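Local coordinates for oligopeptide-binding protein AppA (Bacillus subtilis, PDB 1XOC) that binds oligopeptides as the solute-binding component of an ABC-type peptide permease that can replace the OPP system in sporulation and genetic competence, at residues A[276-281]-A[412-417]; A[297-302]-A[377-382]; A[337-342]-A[385-390]. All coordinates share one frame; numbering follows the deposited sequence.

Interaction 1. Residues A[276-281]-A[412-417]; sequences ELFKDK and FDAMVM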
ATOM      1  N   GLU A 276       6.994  19.867  15.933  1.00 34.62           N
ATOM      2  CA  GLU A 276       7.920  20.991  15.818  1.00 35.27           C
ATOM      3  C   GLU A 276       9.308  20.582  15.324  1.00 34.24           C
ATOM      4  O   GLU A 276       9.961  21.331  14.593  1.00 33.18           O
ATOM      5  CB  GLU A 276       8.111  21.656  17.195  1.00 35.62           C
ATOM      6  CG  GLU A 276       6.857  22.206  17.861  1.00 38.69           C
ATOM      7  CD  GLU A 276       7.044  22.434  19.388  1.00 39.93           C
ATOM      8  OE1 GLU A 276       7.889  23.285  19.782  1.00 44.68           O
ATOM      9  OE2 GLU A 276       6.344  21.758  20.194  1.00 45.56           O
ATOM     10  N   LEU A 277       9.766  19.406  15.759  1.00 33.53           N
ATOM     11  CA  LEU A 277      11.112  18.940  15.444  1.00 32.79           C
ATOM     12  C   LEU A 277      11.329  18.787  13.953  1.00 32.26           C
ATOM     13  O   LEU A 277      12.459  18.924  13.477  1.00 31.98           O
ATOM     14  CB  LEU A 277      11.402  17.603  16.134  1.00 32.35           C
ATOM     15  CG  LEU A 277      11.423  17.609  17.675  1.00 31.99           C
ATOM     16  CD1 LEU A 277      11.689  16.203  18.226  1.00 31.24           C
ATOM     17  CD2 LEU A 277      12.420  18.607  18.233  1.00 33.79           C
ATOM     18  N   PHE A 278      10.257  18.499  13.224  1.00 31.49           N
ATOM     19  CA  PHE A 278      10.384  18.101  11.828  1.00 31.83           C
ATOM     20  C   PHE A 278       9.791  19.097  10.850  1.00 31.90           C
ATOM     21  O   PHE A 278       9.674  18.792   9.691  1.00 31.94           O
ATOM     22  CB  PHE A 278       9.750  16.719  11.616  1.00 31.21           C
ATOM     23  CG  PHE A 278      10.285  15.671  12.543  1.00 30.34           C
ATOM     24  CD1 PHE A 278      11.647  15.458  12.635  1.00 28.73           C
ATOM     25  CD2 PHE A 278       9.436  14.913  13.339  1.00 31.07           C
ATOM     26  CE1 PHE A 278      12.164  14.535  13.505  1.00 28.86           C
ATOM     27  CE2 PHE A 278       9.943  13.974  14.200  1.00 29.54           C
ATOM     28  CZ  PHE A 278      11.316  13.778  14.288  1.00 29.88           C
ATOM     29  N   LYS A 279       9.472  20.304  11.305  1.00 32.67           N
ATOM     30  CA  LYS A 279       8.903  21.299  10.414  1.00 33.70           C
ATOM     31  C   LYS A 279       9.921  21.936   9.446  1.00 34.13           C
ATOM     32  O   LYS A 279       9.568  22.294   8.319  1.00 34.89           O
ATOM     33  CB  LYS A 279       8.197  22.375  11.234  1.00 34.13           C
ATOM     34  CG  LYS A 279       6.911  21.888  11.869  1.00 34.93           C
ATOM     35  CD  LYS A 279       6.245  23.002  12.691  1.00 35.46           C
ATOM     36  CE  LYS A 279       4.960  22.521  13.368  1.00 37.19           C
ATOM     37  NZ  LYS A 279       4.360  23.577  14.241  1.00 38.40           N
ATOM     38  N   ASP A 280      11.172  22.077   9.892  1.00 34.49           N
ATOM     39  CA  ASP A 280      12.229  22.730   9.110  1.00 34.12           C
ATOM     40  C   ASP A 280      12.808  21.756   8.096  1.00 33.52           C
ATOM     41  O   ASP A 280      13.320  20.696   8.463  1.00 32.91           O
ATOM     42  CB  ASP A 280      13.338  23.231  10.044  1.00 34.26           C
ATOM     43  CG  ASP A 280      14.404  24.087   9.340  1.00 35.94           C
ATOM     44  OD1 ASP A 280      14.367  24.270   8.108  1.00 38.93           O
ATOM     45  OD2 ASP A 280      15.304  24.593  10.049  1.00 40.70           O
ATOM     46  N   LYS A 281      12.730  22.119   6.820  1.00 33.41           N
ATOM     47  CA  LYS A 281      13.329  21.334   5.743  1.00 33.35           C
ATOM     48  C   LYS A 281      14.799  21.009   6.012  1.00 33.01           C
ATOM     49  O   LYS A 281      15.247  19.900   5.734  1.00 31.74           O
ATOM     50  CB  LYS A 281      13.236  22.099   4.424  1.00 33.52           C
ATOM     51  CG  LYS A 281      13.929  21.423   3.256  1.00 34.63           C
ATOM     52  CD  LYS A 281      13.763  22.214   1.962  1.00 35.26           C
ATOM     53  CE  LYS A 281      14.886  23.199   1.760  1.00 38.94           C
ATOM     54  NZ  LYS A 281      14.731  23.963   0.497  1.00 40.59           N
ATOM     55  N   PHE A 412       1.895   9.975  15.754  1.00 30.15           N
ATOM     56  CA  PHE A 412       3.284   9.521  15.672  1.00 30.08           C
ATOM     57  C   PHE A 412       4.181  10.749  15.511  1.00 30.00           C
ATOM     58  O   PHE A 412       3.738  11.774  14.979  1.00 31.39           O
ATOM     59  CB  PHE A 412       3.482   8.533  14.504  1.00 30.18           C
ATOM     60  CG  PHE A 412       3.325   9.146  13.141  1.00 29.78           C
ATOM     61  CD1 PHE A 412       2.075   9.378  12.615  1.00 31.32           C
ATOM     62  CD2 PHE A 412       4.427   9.496  12.404  1.00 28.74           C
ATOM     63  CE1 PHE A 412       1.925   9.938  11.330  1.00 32.38           C
ATOM     64  CE2 PHE A 412       4.274  10.031  11.094  1.00 28.88           C
ATOM     65  CZ  PHE A 412       3.021  10.261  10.596  1.00 31.49           C
ATOM     66  N   ASP A 413       5.418  10.650  16.001  1.00 29.29           N
ATOM     67  CA  ASP A 413       6.462  11.654  15.744  1.00 29.30           C
ATOM     68  C   ASP A 413       7.164  11.280  14.447  1.00 29.33           C
ATOM     69  O   ASP A 413       7.300  12.088  13.514  1.00 30.47           O
ATOM     70  CB  ASP A 413       7.516  11.647  16.847  1.00 29.06           C
ATOM     71  CG  ASP A 413       6.967  12.001  18.224  1.00 29.39           C
ATOM     72  OD1 ASP A 413       5.957  12.733  18.319  1.00 30.69           O
ATOM     73  OD2 ASP A 413       7.589  11.544  19.210  1.00 31.99           O
ATOM     74  N   ALA A 414       7.558  10.007  14.348  1.00 29.31           N
ATOM     75  CA  ALA A 414       8.195   9.484  13.134  1.00 28.81           C
ATOM     76  C   ALA A 414       7.877   8.010  13.040  1.00 29.44           C
ATOM     77  O   ALA A 414       7.605   7.376  14.041  1.00 29.46           O
ATOM     78  CB  ALA A 414       9.693   9.708  13.160  1.00 27.87           C
ATOM     79  N   MET A 415       7.902   7.448  11.833  1.00 28.91           N
ATOM     80  CA  MET A 415       7.680   6.015  11.698  1.00 30.21           C
ATOM     81  C   MET A 415       8.487   5.408  10.589  1.00 29.65           C
ATOM     82  O   MET A 415       8.734   6.060   9.588  1.00 29.88           O
ATOM     83  CB  MET A 415       6.210   5.707  11.489  1.00 31.87           C
ATOM     84  CG  MET A 415       5.657   6.200  10.194  1.00 32.96           C
ATOM     85  SD  MET A 415       3.912   5.777  10.027  1.00 36.14           S
ATOM     86  CE  MET A 415       3.498   6.792   8.600  1.00 36.95           C
ATOM     87  N   VAL A 416       8.902   4.163  10.784  1.00 29.44           N
ATOM     88  CA  VAL A 416       9.498   3.370   9.702  1.00 29.00           C
ATOM     89  C   VAL A 416       8.359   2.606   9.043  1.00 29.21           C
ATOM     90  O   VAL A 416       7.677   1.834   9.680  1.00 28.12           O
ATOM     91  CB  VAL A 416      10.569   2.389  10.227  1.00 29.54           C
ATOM     92  CG1 VAL A 416      11.149   1.591   9.047  1.00 30.86           C
ATOM     93  CG2 VAL A 416      11.655   3.119  11.006  1.00 28.50           C
ATOM     94  N   MET A 417       8.138   2.821   7.738  1.00 28.22           N
ATOM     95  CA  MET A 417       6.880   2.381   7.113  1.00 29.07           C
ATOM     96  C   MET A 417       7.144   2.111   5.658  1.00 29.67           C
ATOM     97  O   MET A 417       8.200   2.480   5.164  1.00 29.47           O
ATOM     98  CB  MET A 417       5.814   3.445   7.270  1.00 29.96           C
ATOM     99  CG  MET A 417       4.387   3.111   6.878  1.00 29.88           C
ATOM    100  SD  MET A 417       3.757   1.534   7.399  1.00 31.74           S
ATOM    101  CE  MET A 417       4.003   1.584   9.155  1.00 32.57           C
TER

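Interaction 2. Residues A[297-302]-A[377-382]; sequences VSQVLD and AVVVQE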
ATOM      1  N   VAL A 297      21.178  -1.087   4.614  1.00 37.24           N
ATOM      2  CA  VAL A 297      20.913  -2.146   3.649  1.00 37.91           C
ATOM      3  C   VAL A 297      21.890  -3.319   3.815  1.00 38.79           C
ATOM      4  O   VAL A 297      21.476  -4.476   3.792  1.00 39.18           O
ATOM      5  CB  VAL A 297      20.931  -1.588   2.217  1.00 37.74           C
ATOM      6  CG1 VAL A 297      20.863  -2.705   1.161  1.00 39.04           C
ATOM      7  CG2 VAL A 297      19.761  -0.630   2.028  1.00 37.55           C
ATOM      8  N   SER A 298      23.181  -3.031   3.986  1.00 39.48           N
ATOM      9  CA  SER A 298      24.182  -4.089   4.164  1.00 40.32           C
ATOM     10  C   SER A 298      23.944  -4.890   5.430  1.00 41.36           C
ATOM     11  O   SER A 298      24.051  -6.117   5.440  1.00 42.71           O
ATOM     12  CB  SER A 298      25.575  -3.489   4.242  1.00 40.60           C
ATOM     13  OG  SER A 298      25.875  -2.887   3.019  1.00 42.63           O
ATOM     14  N   GLN A 299      23.607  -4.181   6.495  1.00 42.04           N
ATOM     15  CA  GLN A 299      23.520  -4.725   7.836  1.00 41.90           C
ATOM     16  C   GLN A 299      22.200  -5.460   7.965  1.00 41.86           C
ATOM     17  O   GLN A 299      22.181  -6.674   8.151  1.00 42.62           O
ATOM     18  CB  GLN A 299      23.629  -3.553   8.834  1.00 42.94           C
ATOM     19  CG  GLN A 299      23.781  -3.868  10.303  1.00 43.83           C
ATOM     20  CD  GLN A 299      23.997  -2.596  11.137  1.00 43.59           C
ATOM     21  OE1 GLN A 299      24.276  -1.508  10.604  1.00 48.34           O
ATOM     22  NE2 GLN A 299      23.870  -2.731  12.439  1.00 47.65           N
ATOM     23  N   VAL A 300      21.104  -4.747   7.766  1.00 40.30           N
ATOM     24  CA  VAL A 300      19.790  -5.256   8.064  1.00 39.67           C
ATOM     25  C   VAL A 300      19.188  -6.162   6.971  1.00 38.99           C
ATOM     26  O   VAL A 300      18.433  -7.086   7.290  1.00 40.10           O
ATOM     27  CB  VAL A 300      18.832  -4.105   8.395  1.00 40.08           C
ATOM     28  CG1 VAL A 300      17.537  -4.641   8.852  1.00 40.44           C
ATOM     29  CG2 VAL A 300      19.436  -3.212   9.487  1.00 40.73           C
ATOM     30  N   LEU A 301      19.491  -5.886   5.696  1.00 37.26           N
ATOM     31  CA  LEU A 301      18.952  -6.660   4.556  1.00 36.12           C
ATOM     32  C   LEU A 301      19.997  -7.642   3.974  1.00 34.72           C
ATOM     33  O   LEU A 301      19.738  -8.322   2.975  1.00 32.76           O
ATOM     34  CB  LEU A 301      18.477  -5.733   3.404  1.00 36.19           C
ATOM     35  CG  LEU A 301      17.265  -4.805   3.533  1.00 38.75           C
ATOM     36  CD1 LEU A 301      16.094  -5.576   4.060  1.00 38.64           C
ATOM     37  CD2 LEU A 301      17.526  -3.612   4.396  1.00 43.32           C
ATOM     38  N   ASP A 302      21.166  -7.731   4.603  1.00 33.82           N
ATOM     39  CA  ASP A 302      22.263  -8.535   4.074  1.00 34.31           C
ATOM     40  C   ASP A 302      22.550  -8.186   2.606  1.00 32.62           C
ATOM     41  O   ASP A 302      22.857  -9.045   1.790  1.00 31.76           O
ATOM     42  CB  ASP A 302      21.972 -10.036   4.253  1.00 35.07           C
ATOM     43  CG  ASP A 302      22.155 -10.499   5.698  1.00 40.37           C
ATOM     44  OD1 ASP A 302      22.415  -9.648   6.592  1.00 45.07           O
ATOM     45  OD2 ASP A 302      22.035 -11.726   5.950  1.00 46.79           O
ATOM     46  N   ALA A 377      14.860   0.571  13.099  1.00 29.10           N
ATOM     47  CA  ALA A 377      14.551   1.554  14.147  1.00 28.73           C
ATOM     48  C   ALA A 377      15.652   1.669  15.200  1.00 28.48           C
ATOM     49  O   ALA A 377      16.005   2.764  15.686  1.00 28.51           O
ATOM     50  CB  ALA A 377      13.228   1.267  14.786  1.00 29.20           C
ATOM     51  N   VAL A 378      16.231   0.531  15.536  1.00 27.96           N
ATOM     52  CA  VAL A 378      17.343   0.486  16.500  1.00 28.00           C
ATOM     53  C   VAL A 378      18.600   1.109  15.873  1.00 28.63           C
ATOM     54  O   VAL A 378      19.306   1.876  16.503  1.00 28.33           O
ATOM     55  CB  VAL A 378      17.602  -0.954  16.951  1.00 28.82           C
ATOM     56  CG1 VAL A 378      18.806  -1.018  17.813  1.00 30.20           C
ATOM     57  CG2 VAL A 378      16.347  -1.506  17.678  1.00 28.44           C
ATOM     58  N   VAL A 379      18.836   0.852  14.595  1.00 28.71           N
ATOM     59  CA  VAL A 379      19.996   1.430  13.921  1.00 29.46           C
ATOM     60  C   VAL A 379      19.876   2.961  13.800  1.00 29.24           C
ATOM     61  O   VAL A 379      20.841   3.694  14.020  1.00 29.52           O
ATOM     62  CB  VAL A 379      20.211   0.790  12.529  1.00 30.19           C
ATOM     63  CG1 VAL A 379      21.297   1.542  11.765  1.00 33.07           C
ATOM     64  CG2 VAL A 379      20.603  -0.688  12.640  1.00 29.67           C
ATOM     65  N   VAL A 380      18.690   3.438  13.467  1.00 29.53           N
ATOM     66  CA  VAL A 380      18.419   4.872  13.450  1.00 29.96           C
ATOM     67  C   VAL A 380      18.642   5.476  14.842  1.00 30.00           C
ATOM     68  O   VAL A 380      19.263   6.541  14.987  1.00 29.95           O
ATOM     69  CB  VAL A 380      16.996   5.177  12.919  1.00 30.73           C
ATOM     70  CG1 VAL A 380      16.674   6.665  13.052  1.00 30.74           C
ATOM     71  CG2 VAL A 380      16.859   4.718  11.462  1.00 30.57           C
ATOM     72  N   GLN A 381      18.151   4.818  15.886  1.00 29.55           N
ATOM     73  CA  GLN A 381      18.408   5.307  17.255  1.00 30.52           C
ATOM     74  C   GLN A 381      19.878   5.449  17.529  1.00 30.86           C
ATOM     75  O   GLN A 381      20.306   6.427  18.140  1.00 30.89           O
ATOM     76  CB  GLN A 381      17.774   4.361  18.254  1.00 29.94           C
ATOM     77  CG  GLN A 381      18.052   4.604  19.688  1.00 29.88           C
ATOM     78  CD  GLN A 381      17.453   3.495  20.496  1.00 31.39           C
ATOM     79  OE1 GLN A 381      17.891   2.338  20.409  1.00 31.02           O
ATOM     80  NE2 GLN A 381      16.421   3.828  21.283  1.00 32.76           N
ATOM     81  N   GLU A 382      20.666   4.465  17.109  1.00 31.24           N
ATOM     82  CA  GLU A 382      22.101   4.493  17.386  1.00 32.33           C
ATOM     83  C   GLU A 382      22.817   5.570  16.565  1.00 31.47           C
ATOM     84  O   GLU A 382      23.651   6.296  17.106  1.00 31.70           O
ATOM     85  CB  GLU A 382      22.729   3.098  17.197  1.00 33.05           C
ATOM     86  CG  GLU A 382      22.257   2.112  18.296  1.00 36.32           C
ATOM     87  CD  GLU A 382      22.606   0.612  18.065  1.00 37.94           C
ATOM     88  OE1 GLU A 382      23.055   0.250  16.941  1.00 47.20           O
ATOM     89  OE2 GLU A 382      22.408  -0.211  19.013  1.00 40.42           O
TER
HETATM   90  O   HOH W   1      23.968  -1.787  14.859  1.00 57.08           O

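Interaction 3. Residues A[337-342]-A[385-390]; sequences QMLAEA and KKIGIE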
ATOM      1  N   GLN A 337      26.714  20.039  11.360  1.00 30.44           N
ATOM      2  CA  GLN A 337      26.835  21.433  10.931  1.00 30.25           C
ATOM      3  C   GLN A 337      25.487  21.979  10.491  1.00 30.03           C
ATOM      4  O   GLN A 337      25.099  23.075  10.863  1.00 28.94           O
ATOM      5  CB  GLN A 337      27.860  21.536   9.796  1.00 31.11           C
ATOM      6  CG  GLN A 337      28.068  22.925   9.190  1.00 32.51           C
ATOM      7  CD  GLN A 337      28.518  23.978  10.184  1.00 36.69           C
ATOM      8  OE1 GLN A 337      29.160  23.668  11.192  1.00 39.59           O
ATOM      9  NE2 GLN A 337      28.208  25.248   9.888  1.00 39.37           N
ATOM     10  N   MET A 338      24.761  21.188   9.704  1.00 29.74           N
ATOM     11  CA  MET A 338      23.426  21.572   9.250  1.00 29.94           C
ATOM     12  C   MET A 338      22.479  21.820  10.421  1.00 29.61           C
ATOM     13  O   MET A 338      21.702  22.770  10.398  1.00 29.57           O
ATOM     14  CB  MET A 338      22.840  20.496   8.330  1.00 29.81           C
ATOM     15  CG  MET A 338      23.523  20.405   6.981  1.00 29.94           C
ATOM     16  SD  MET A 338      23.019  18.908   6.116  1.00 32.03           S
ATOM     17  CE  MET A 338      21.429  19.416   5.512  1.00 33.71           C
ATOM     18  N   LEU A 339      22.544  20.970  11.447  1.00 29.50           N
ATOM     19  CA  LEU A 339      21.696  21.132  12.626  1.00 29.52           C
ATOM     20  C   LEU A 339      22.072  22.384  13.423  1.00 29.66           C
ATOM     21  O   LEU A 339      21.195  23.081  13.933  1.00 29.46           O
ATOM     22  CB  LEU A 339      21.760  19.894  13.516  1.00 29.77           C
ATOM     23  CG  LEU A 339      21.020  18.700  12.918  1.00 29.87           C
ATOM     24  CD1 LEU A 339      21.404  17.439  13.634  1.00 31.39           C
ATOM     25  CD2 LEU A 339      19.519  18.920  12.977  1.00 30.89           C
ATOM     26  N   ALA A 340      23.374  22.652  13.519  1.00 29.61           N
ATOM     27  CA  ALA A 340      23.877  23.868  14.168  1.00 30.02           C
ATOM     28  C   ALA A 340      23.386  25.100  13.421  1.00 30.04           C
ATOM     29  O   ALA A 340      22.873  26.039  14.033  1.00 29.87           O
ATOM     30  CB  ALA A 340      25.395  23.839  14.231  1.00 30.03           C
ATOM     31  N   GLU A 341      23.532  25.087  12.098  1.00 30.73           N
ATOM     32  CA  GLU A 341      23.004  26.164  11.241  1.00 31.31           C
ATOM     33  C   GLU A 341      21.493  26.362  11.436  1.00 31.27           C
ATOM     34  O   GLU A 341      21.006  27.491  11.375  1.00 31.14           O
ATOM     35  CB  GLU A 341      23.309  25.882   9.757  1.00 31.56           C
ATOM     36  CG  GLU A 341      24.757  26.167   9.347  1.00 33.25           C
ATOM     37  CD  GLU A 341      25.180  25.506   8.019  1.00 33.70           C
ATOM     38  OE1 GLU A 341      24.331  24.888   7.324  1.00 37.71           O
ATOM     39  OE2 GLU A 341      26.388  25.616   7.680  1.00 37.71           O
ATOM     40  N   ALA A 342      20.766  25.273  11.685  1.00 31.43           N
ATOM     41  CA  ALA A 342      19.321  25.321  11.939  1.00 31.37           C
ATOM     42  C   ALA A 342      18.954  25.695  13.381  1.00 31.49           C
ATOM     43  O   ALA A 342      17.778  25.670  13.740  1.00 31.31           O
ATOM     44  CB  ALA A 342      18.667  24.002  11.557  1.00 31.21           C
ATOM     45  N   LYS A 385      21.918   9.097  17.743  1.00 31.96           N
ATOM     46  CA  LYS A 385      22.517   9.374  19.051  1.00 32.15           C
ATOM     47  C   LYS A 385      23.875  10.067  18.883  1.00 32.06           C
ATOM     48  O   LYS A 385      24.198  11.005  19.611  1.00 32.84           O
ATOM     49  CB  LYS A 385      22.677   8.083  19.860  1.00 32.15           C
ATOM     50  CG  LYS A 385      23.096   8.304  21.327  1.00 33.09           C
ATOM     51  CD  LYS A 385      23.000   7.004  22.148  1.00 33.77           C
ATOM     52  CE  LYS A 385      23.216   7.295  23.623  1.00 36.61           C
ATOM     53  NZ  LYS A 385      23.360   6.076  24.479  1.00 38.48           N
ATOM     54  N   LYS A 386      24.641   9.625  17.895  1.00 32.67           N
ATOM     55  CA  LYS A 386      25.968  10.165  17.590  1.00 33.57           C
ATOM     56  C   LYS A 386      25.986  11.659  17.268  1.00 33.40           C
ATOM     57  O   LYS A 386      27.024  12.297  17.405  1.00 33.65           O
ATOM     58  CB  LYS A 386      26.592   9.428  16.397  1.00 34.18           C
ATOM     59  CG  LYS A 386      26.847   7.925  16.588  1.00 35.52           C
ATOM     60  CD  LYS A 386      27.423   7.349  15.296  1.00 36.34           C
ATOM     61  CE  LYS A 386      27.365   5.832  15.214  1.00 37.75           C
ATOM     62  NZ  LYS A 386      27.098   5.419  13.783  1.00 39.68           N
ATOM     63  N   ILE A 387      24.869  12.209  16.810  1.00 33.40           N
ATOM     64  CA  ILE A 387      24.771  13.646  16.573  1.00 33.78           C
ATOM     65  C   ILE A 387      23.859  14.368  17.584  1.00 33.51           C
ATOM     66  O   ILE A 387      23.421  15.491  17.353  1.00 34.63           O
ATOM     67  CB  ILE A 387      24.382  13.970  15.117  1.00 33.76           C
ATOM     68  CG1 ILE A 387      22.966  13.510  14.801  1.00 34.57           C
ATOM     69  CG2 ILE A 387      25.390  13.352  14.153  1.00 34.43           C
ATOM     70  CD1 ILE A 387      22.472  14.022  13.487  1.00 35.16           C
ATOM     71  N   GLY A 388      23.602  13.726  18.715  1.00 32.93           N
ATOM     72  CA  GLY A 388      22.891  14.360  19.821  1.00 32.56           C
ATOM     73  C   GLY A 388      21.385  14.398  19.695  1.00 32.15           C
ATOM     74  O   GLY A 388      20.731  15.279  20.249  1.00 31.81           O
ATOM     75  N   ILE A 389      20.828  13.429  18.972  1.00 31.29           N
ATOM     76  CA  ILE A 389      19.389  13.296  18.853  1.00 31.77           C
ATOM     77  C   ILE A 389      18.950  12.018  19.574  1.00 32.11           C
ATOM     78  O   ILE A 389      19.495  10.943  19.320  1.00 32.76           O
ATOM     79  CB  ILE A 389      18.987  13.248  17.383  1.00 31.71           C
ATOM     80  CG1 ILE A 389      19.233  14.630  16.758  1.00 31.63           C
ATOM     81  CG2 ILE A 389      17.527  12.820  17.245  1.00 31.45           C
ATOM     82  CD1 ILE A 389      18.901  14.731  15.279  1.00 31.59           C
ATOM     83  N   GLU A 390      17.966  12.159  20.459  1.00 31.98           N
ATOM     84  CA  GLU A 390      17.478  11.080  21.311  1.00 31.97           C
ATOM     85  C   GLU A 390      16.209  10.467  20.716  1.00 31.32           C
ATOM     86  O   GLU A 390      15.193  11.139  20.544  1.00 30.69           O
ATOM     87  CB  GLU A 390      17.192  11.623  22.720  1.00 31.31           C
ATOM     88  CG  GLU A 390      16.585  10.619  23.692  1.00 33.02           C
ATOM     89  CD  GLU A 390      16.415  11.167  25.096  1.00 34.29           C
ATOM     90  OE1 GLU A 390      15.641  12.128  25.314  1.00 38.17           O
ATOM     91  OE2 GLU A 390      17.061  10.624  26.010  1.00 40.42           O
TER

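Interaction 1. Residues A[276-281]-A[412-417]
Phe278 reaches from its loop to the start of strand 414-420 and meets it with one corner of its ring. Phe278 CE2 comes to 3.3 Å from Asp413 O, and Phe278 CD2 to 3.5 Å from the same oxygen. That is the tight part: the carbonyl oxygen approaches the CD2-CE2 side of the ring obliquely, in a close van der Waals contact with no hydrogen bond. The ring gets there because CG stands anti to its own carbonyl carbon, with chi1 at -54°, which swings it off the loop toward the strand. On the strand side the methyl of Ala414 adds a looser touch, its CB lying 4.4 Å from Phe278 CE2. The CB of Leu277 covers one face of the ring, over its centre, while Phe362 meets the ring edge-to-face and Trp271 packs beside it. The fold here is the mixed sheet in which strand 414-420 runs between strand 265-271, antiparallel to it, and strand 358-367, parallel to it; Phe278 covers the end where 414-420 enters. Further along the strand, Met417 packs on the backbone of the bound peptide, so the same strand runs from this aromatic cluster to the ligand. The looser, more open side belongs to the polar groups. Asp413 is partly exposed, and its CB is 4.3 Å from Phe278 CE2; its carboxylate is held by strand 358-367, OD2 accepting a hydrogen bond from Thr363 N. The loop's exposed side carries Glu276 and Lys279.

Interaction 2. Residues A[297-302]-A[377-382]
A small valine-on-valine contact with a water bridge at its rim joins the C-terminal end of helix 293-300 to the middle of helix 371-385. Val300 and Val379 supply the buried part, CG2 of Val300 lying 4.2 Å from CG2 of Val379. The same Val379 methyl also receives the amide of Gln299, whose NE2 stands 3.9 Å from Val379 CG2, with the amide carbon CD only a little farther off. One methyl thus touches two consecutive residues of the other helix. Gln299 gets that far because CG lies anti to the backbone N (chi1 -171°) and the chain beyond runs out extended, meeting Val379 from the opposite direction. Both helices belong to the part of this solute-binding protein built round the large mixed sheet: helix 371-385 packs on it, Val380 touching Leu364 of strand 358-367 and Ala377 touching both Leu364 and Thr393 of strand 390-396. From that helix Val379 points toward helix 293-300. Val300 also packs on Asp375 and Val372, one and two turns before Val379, and its side chain is about 6 Å from a bound zinc ion. At the exposed edge the apolar contact gives way to a solvent bridge: the Gln299 amide donates to a water, with NE2 2.6 Å from the water oxygen, and that water in turn donates to Glu382, its oxygen 3.1 Å from OE1. The amide nitrogen of Gln299 thus rests against a methyl while its hydrogen bond goes to water.

Interaction 3. Residues A[337-342]-A[385-390]
Leu339 touches two isoleucines with a single methyl, CD1, and both side chains cross it at about a right angle. The closer is Ile387, whose CD1 lies 3.6 Å from Leu339 CD1; Ile389 follows, with its CD1 4.0 Å from the same leucine methyl. All three side chains are buried, and each meets its partner by its terminal methyl. The two isoleucines reach this point by different torsions. Ile387 holds CG1 between its backbone N and carbonyl carbon (chi1 67°), whereas Ile389 turns CG1 anti to its carbonyl carbon, with chi1 near -69°. Their CD1 atoms nevertheless both end at Leu339 CD1. Leu339 itself comes off helix 332-341 with CG anti to the carbonyl carbon, its branch facing the turn. That turn ends helix 371-385 and leads toward strand 390-396: a type I beta turn from Lys385 to Gly388, closed as a Schellman motif with Gly388, at positive phi, as the C' residue. Gly388 N bonds to Lys385 O and Ile389 N to Leu384 O. Ile387 and Ile389 flank the glycine, and both point toward helix 332-341. Ala286 of helix 281-289 touches Leu339 as well, and Leu287 of that helix packs on Ile389, which also lies on Phe360 and Phe362 of strand 358-367; helix 332-341 thus sits beside both a second helix and the turn. Away from the buried methyls, helix 332-341 carries a side-chain bond one turn long: Gln337 NE2 donates to Glu341 OE2 over 2.9 Å at 167°. The acceptor lies close to the amide plane, but the carboxylate receives the hydrogen from above its own plane. Both of these residues are exposed.

In sequence, segments 276-281, 297-302 and 337-342 come first, followed by 377-382, 385-390 and 412-417. The 276-281/412-417 pair therefore encloses the other two, whose segments alternate along the chain. The centres lie about 19 Å (interactions 1 and 2), 15 Å (1 and 3) and 20 Å (2 and 3) apart. Interactions 1 and 3 touch where Asp280 OD2 packs on Ala342 CB at 3.7 Å, while helix 371-385 carries one side of interaction 2 and ends at the turn of interaction 3. All three lie around the mixed sheet that contains strands 358-367, 390-396 and 414-420, the last of which reaches the bound peptide.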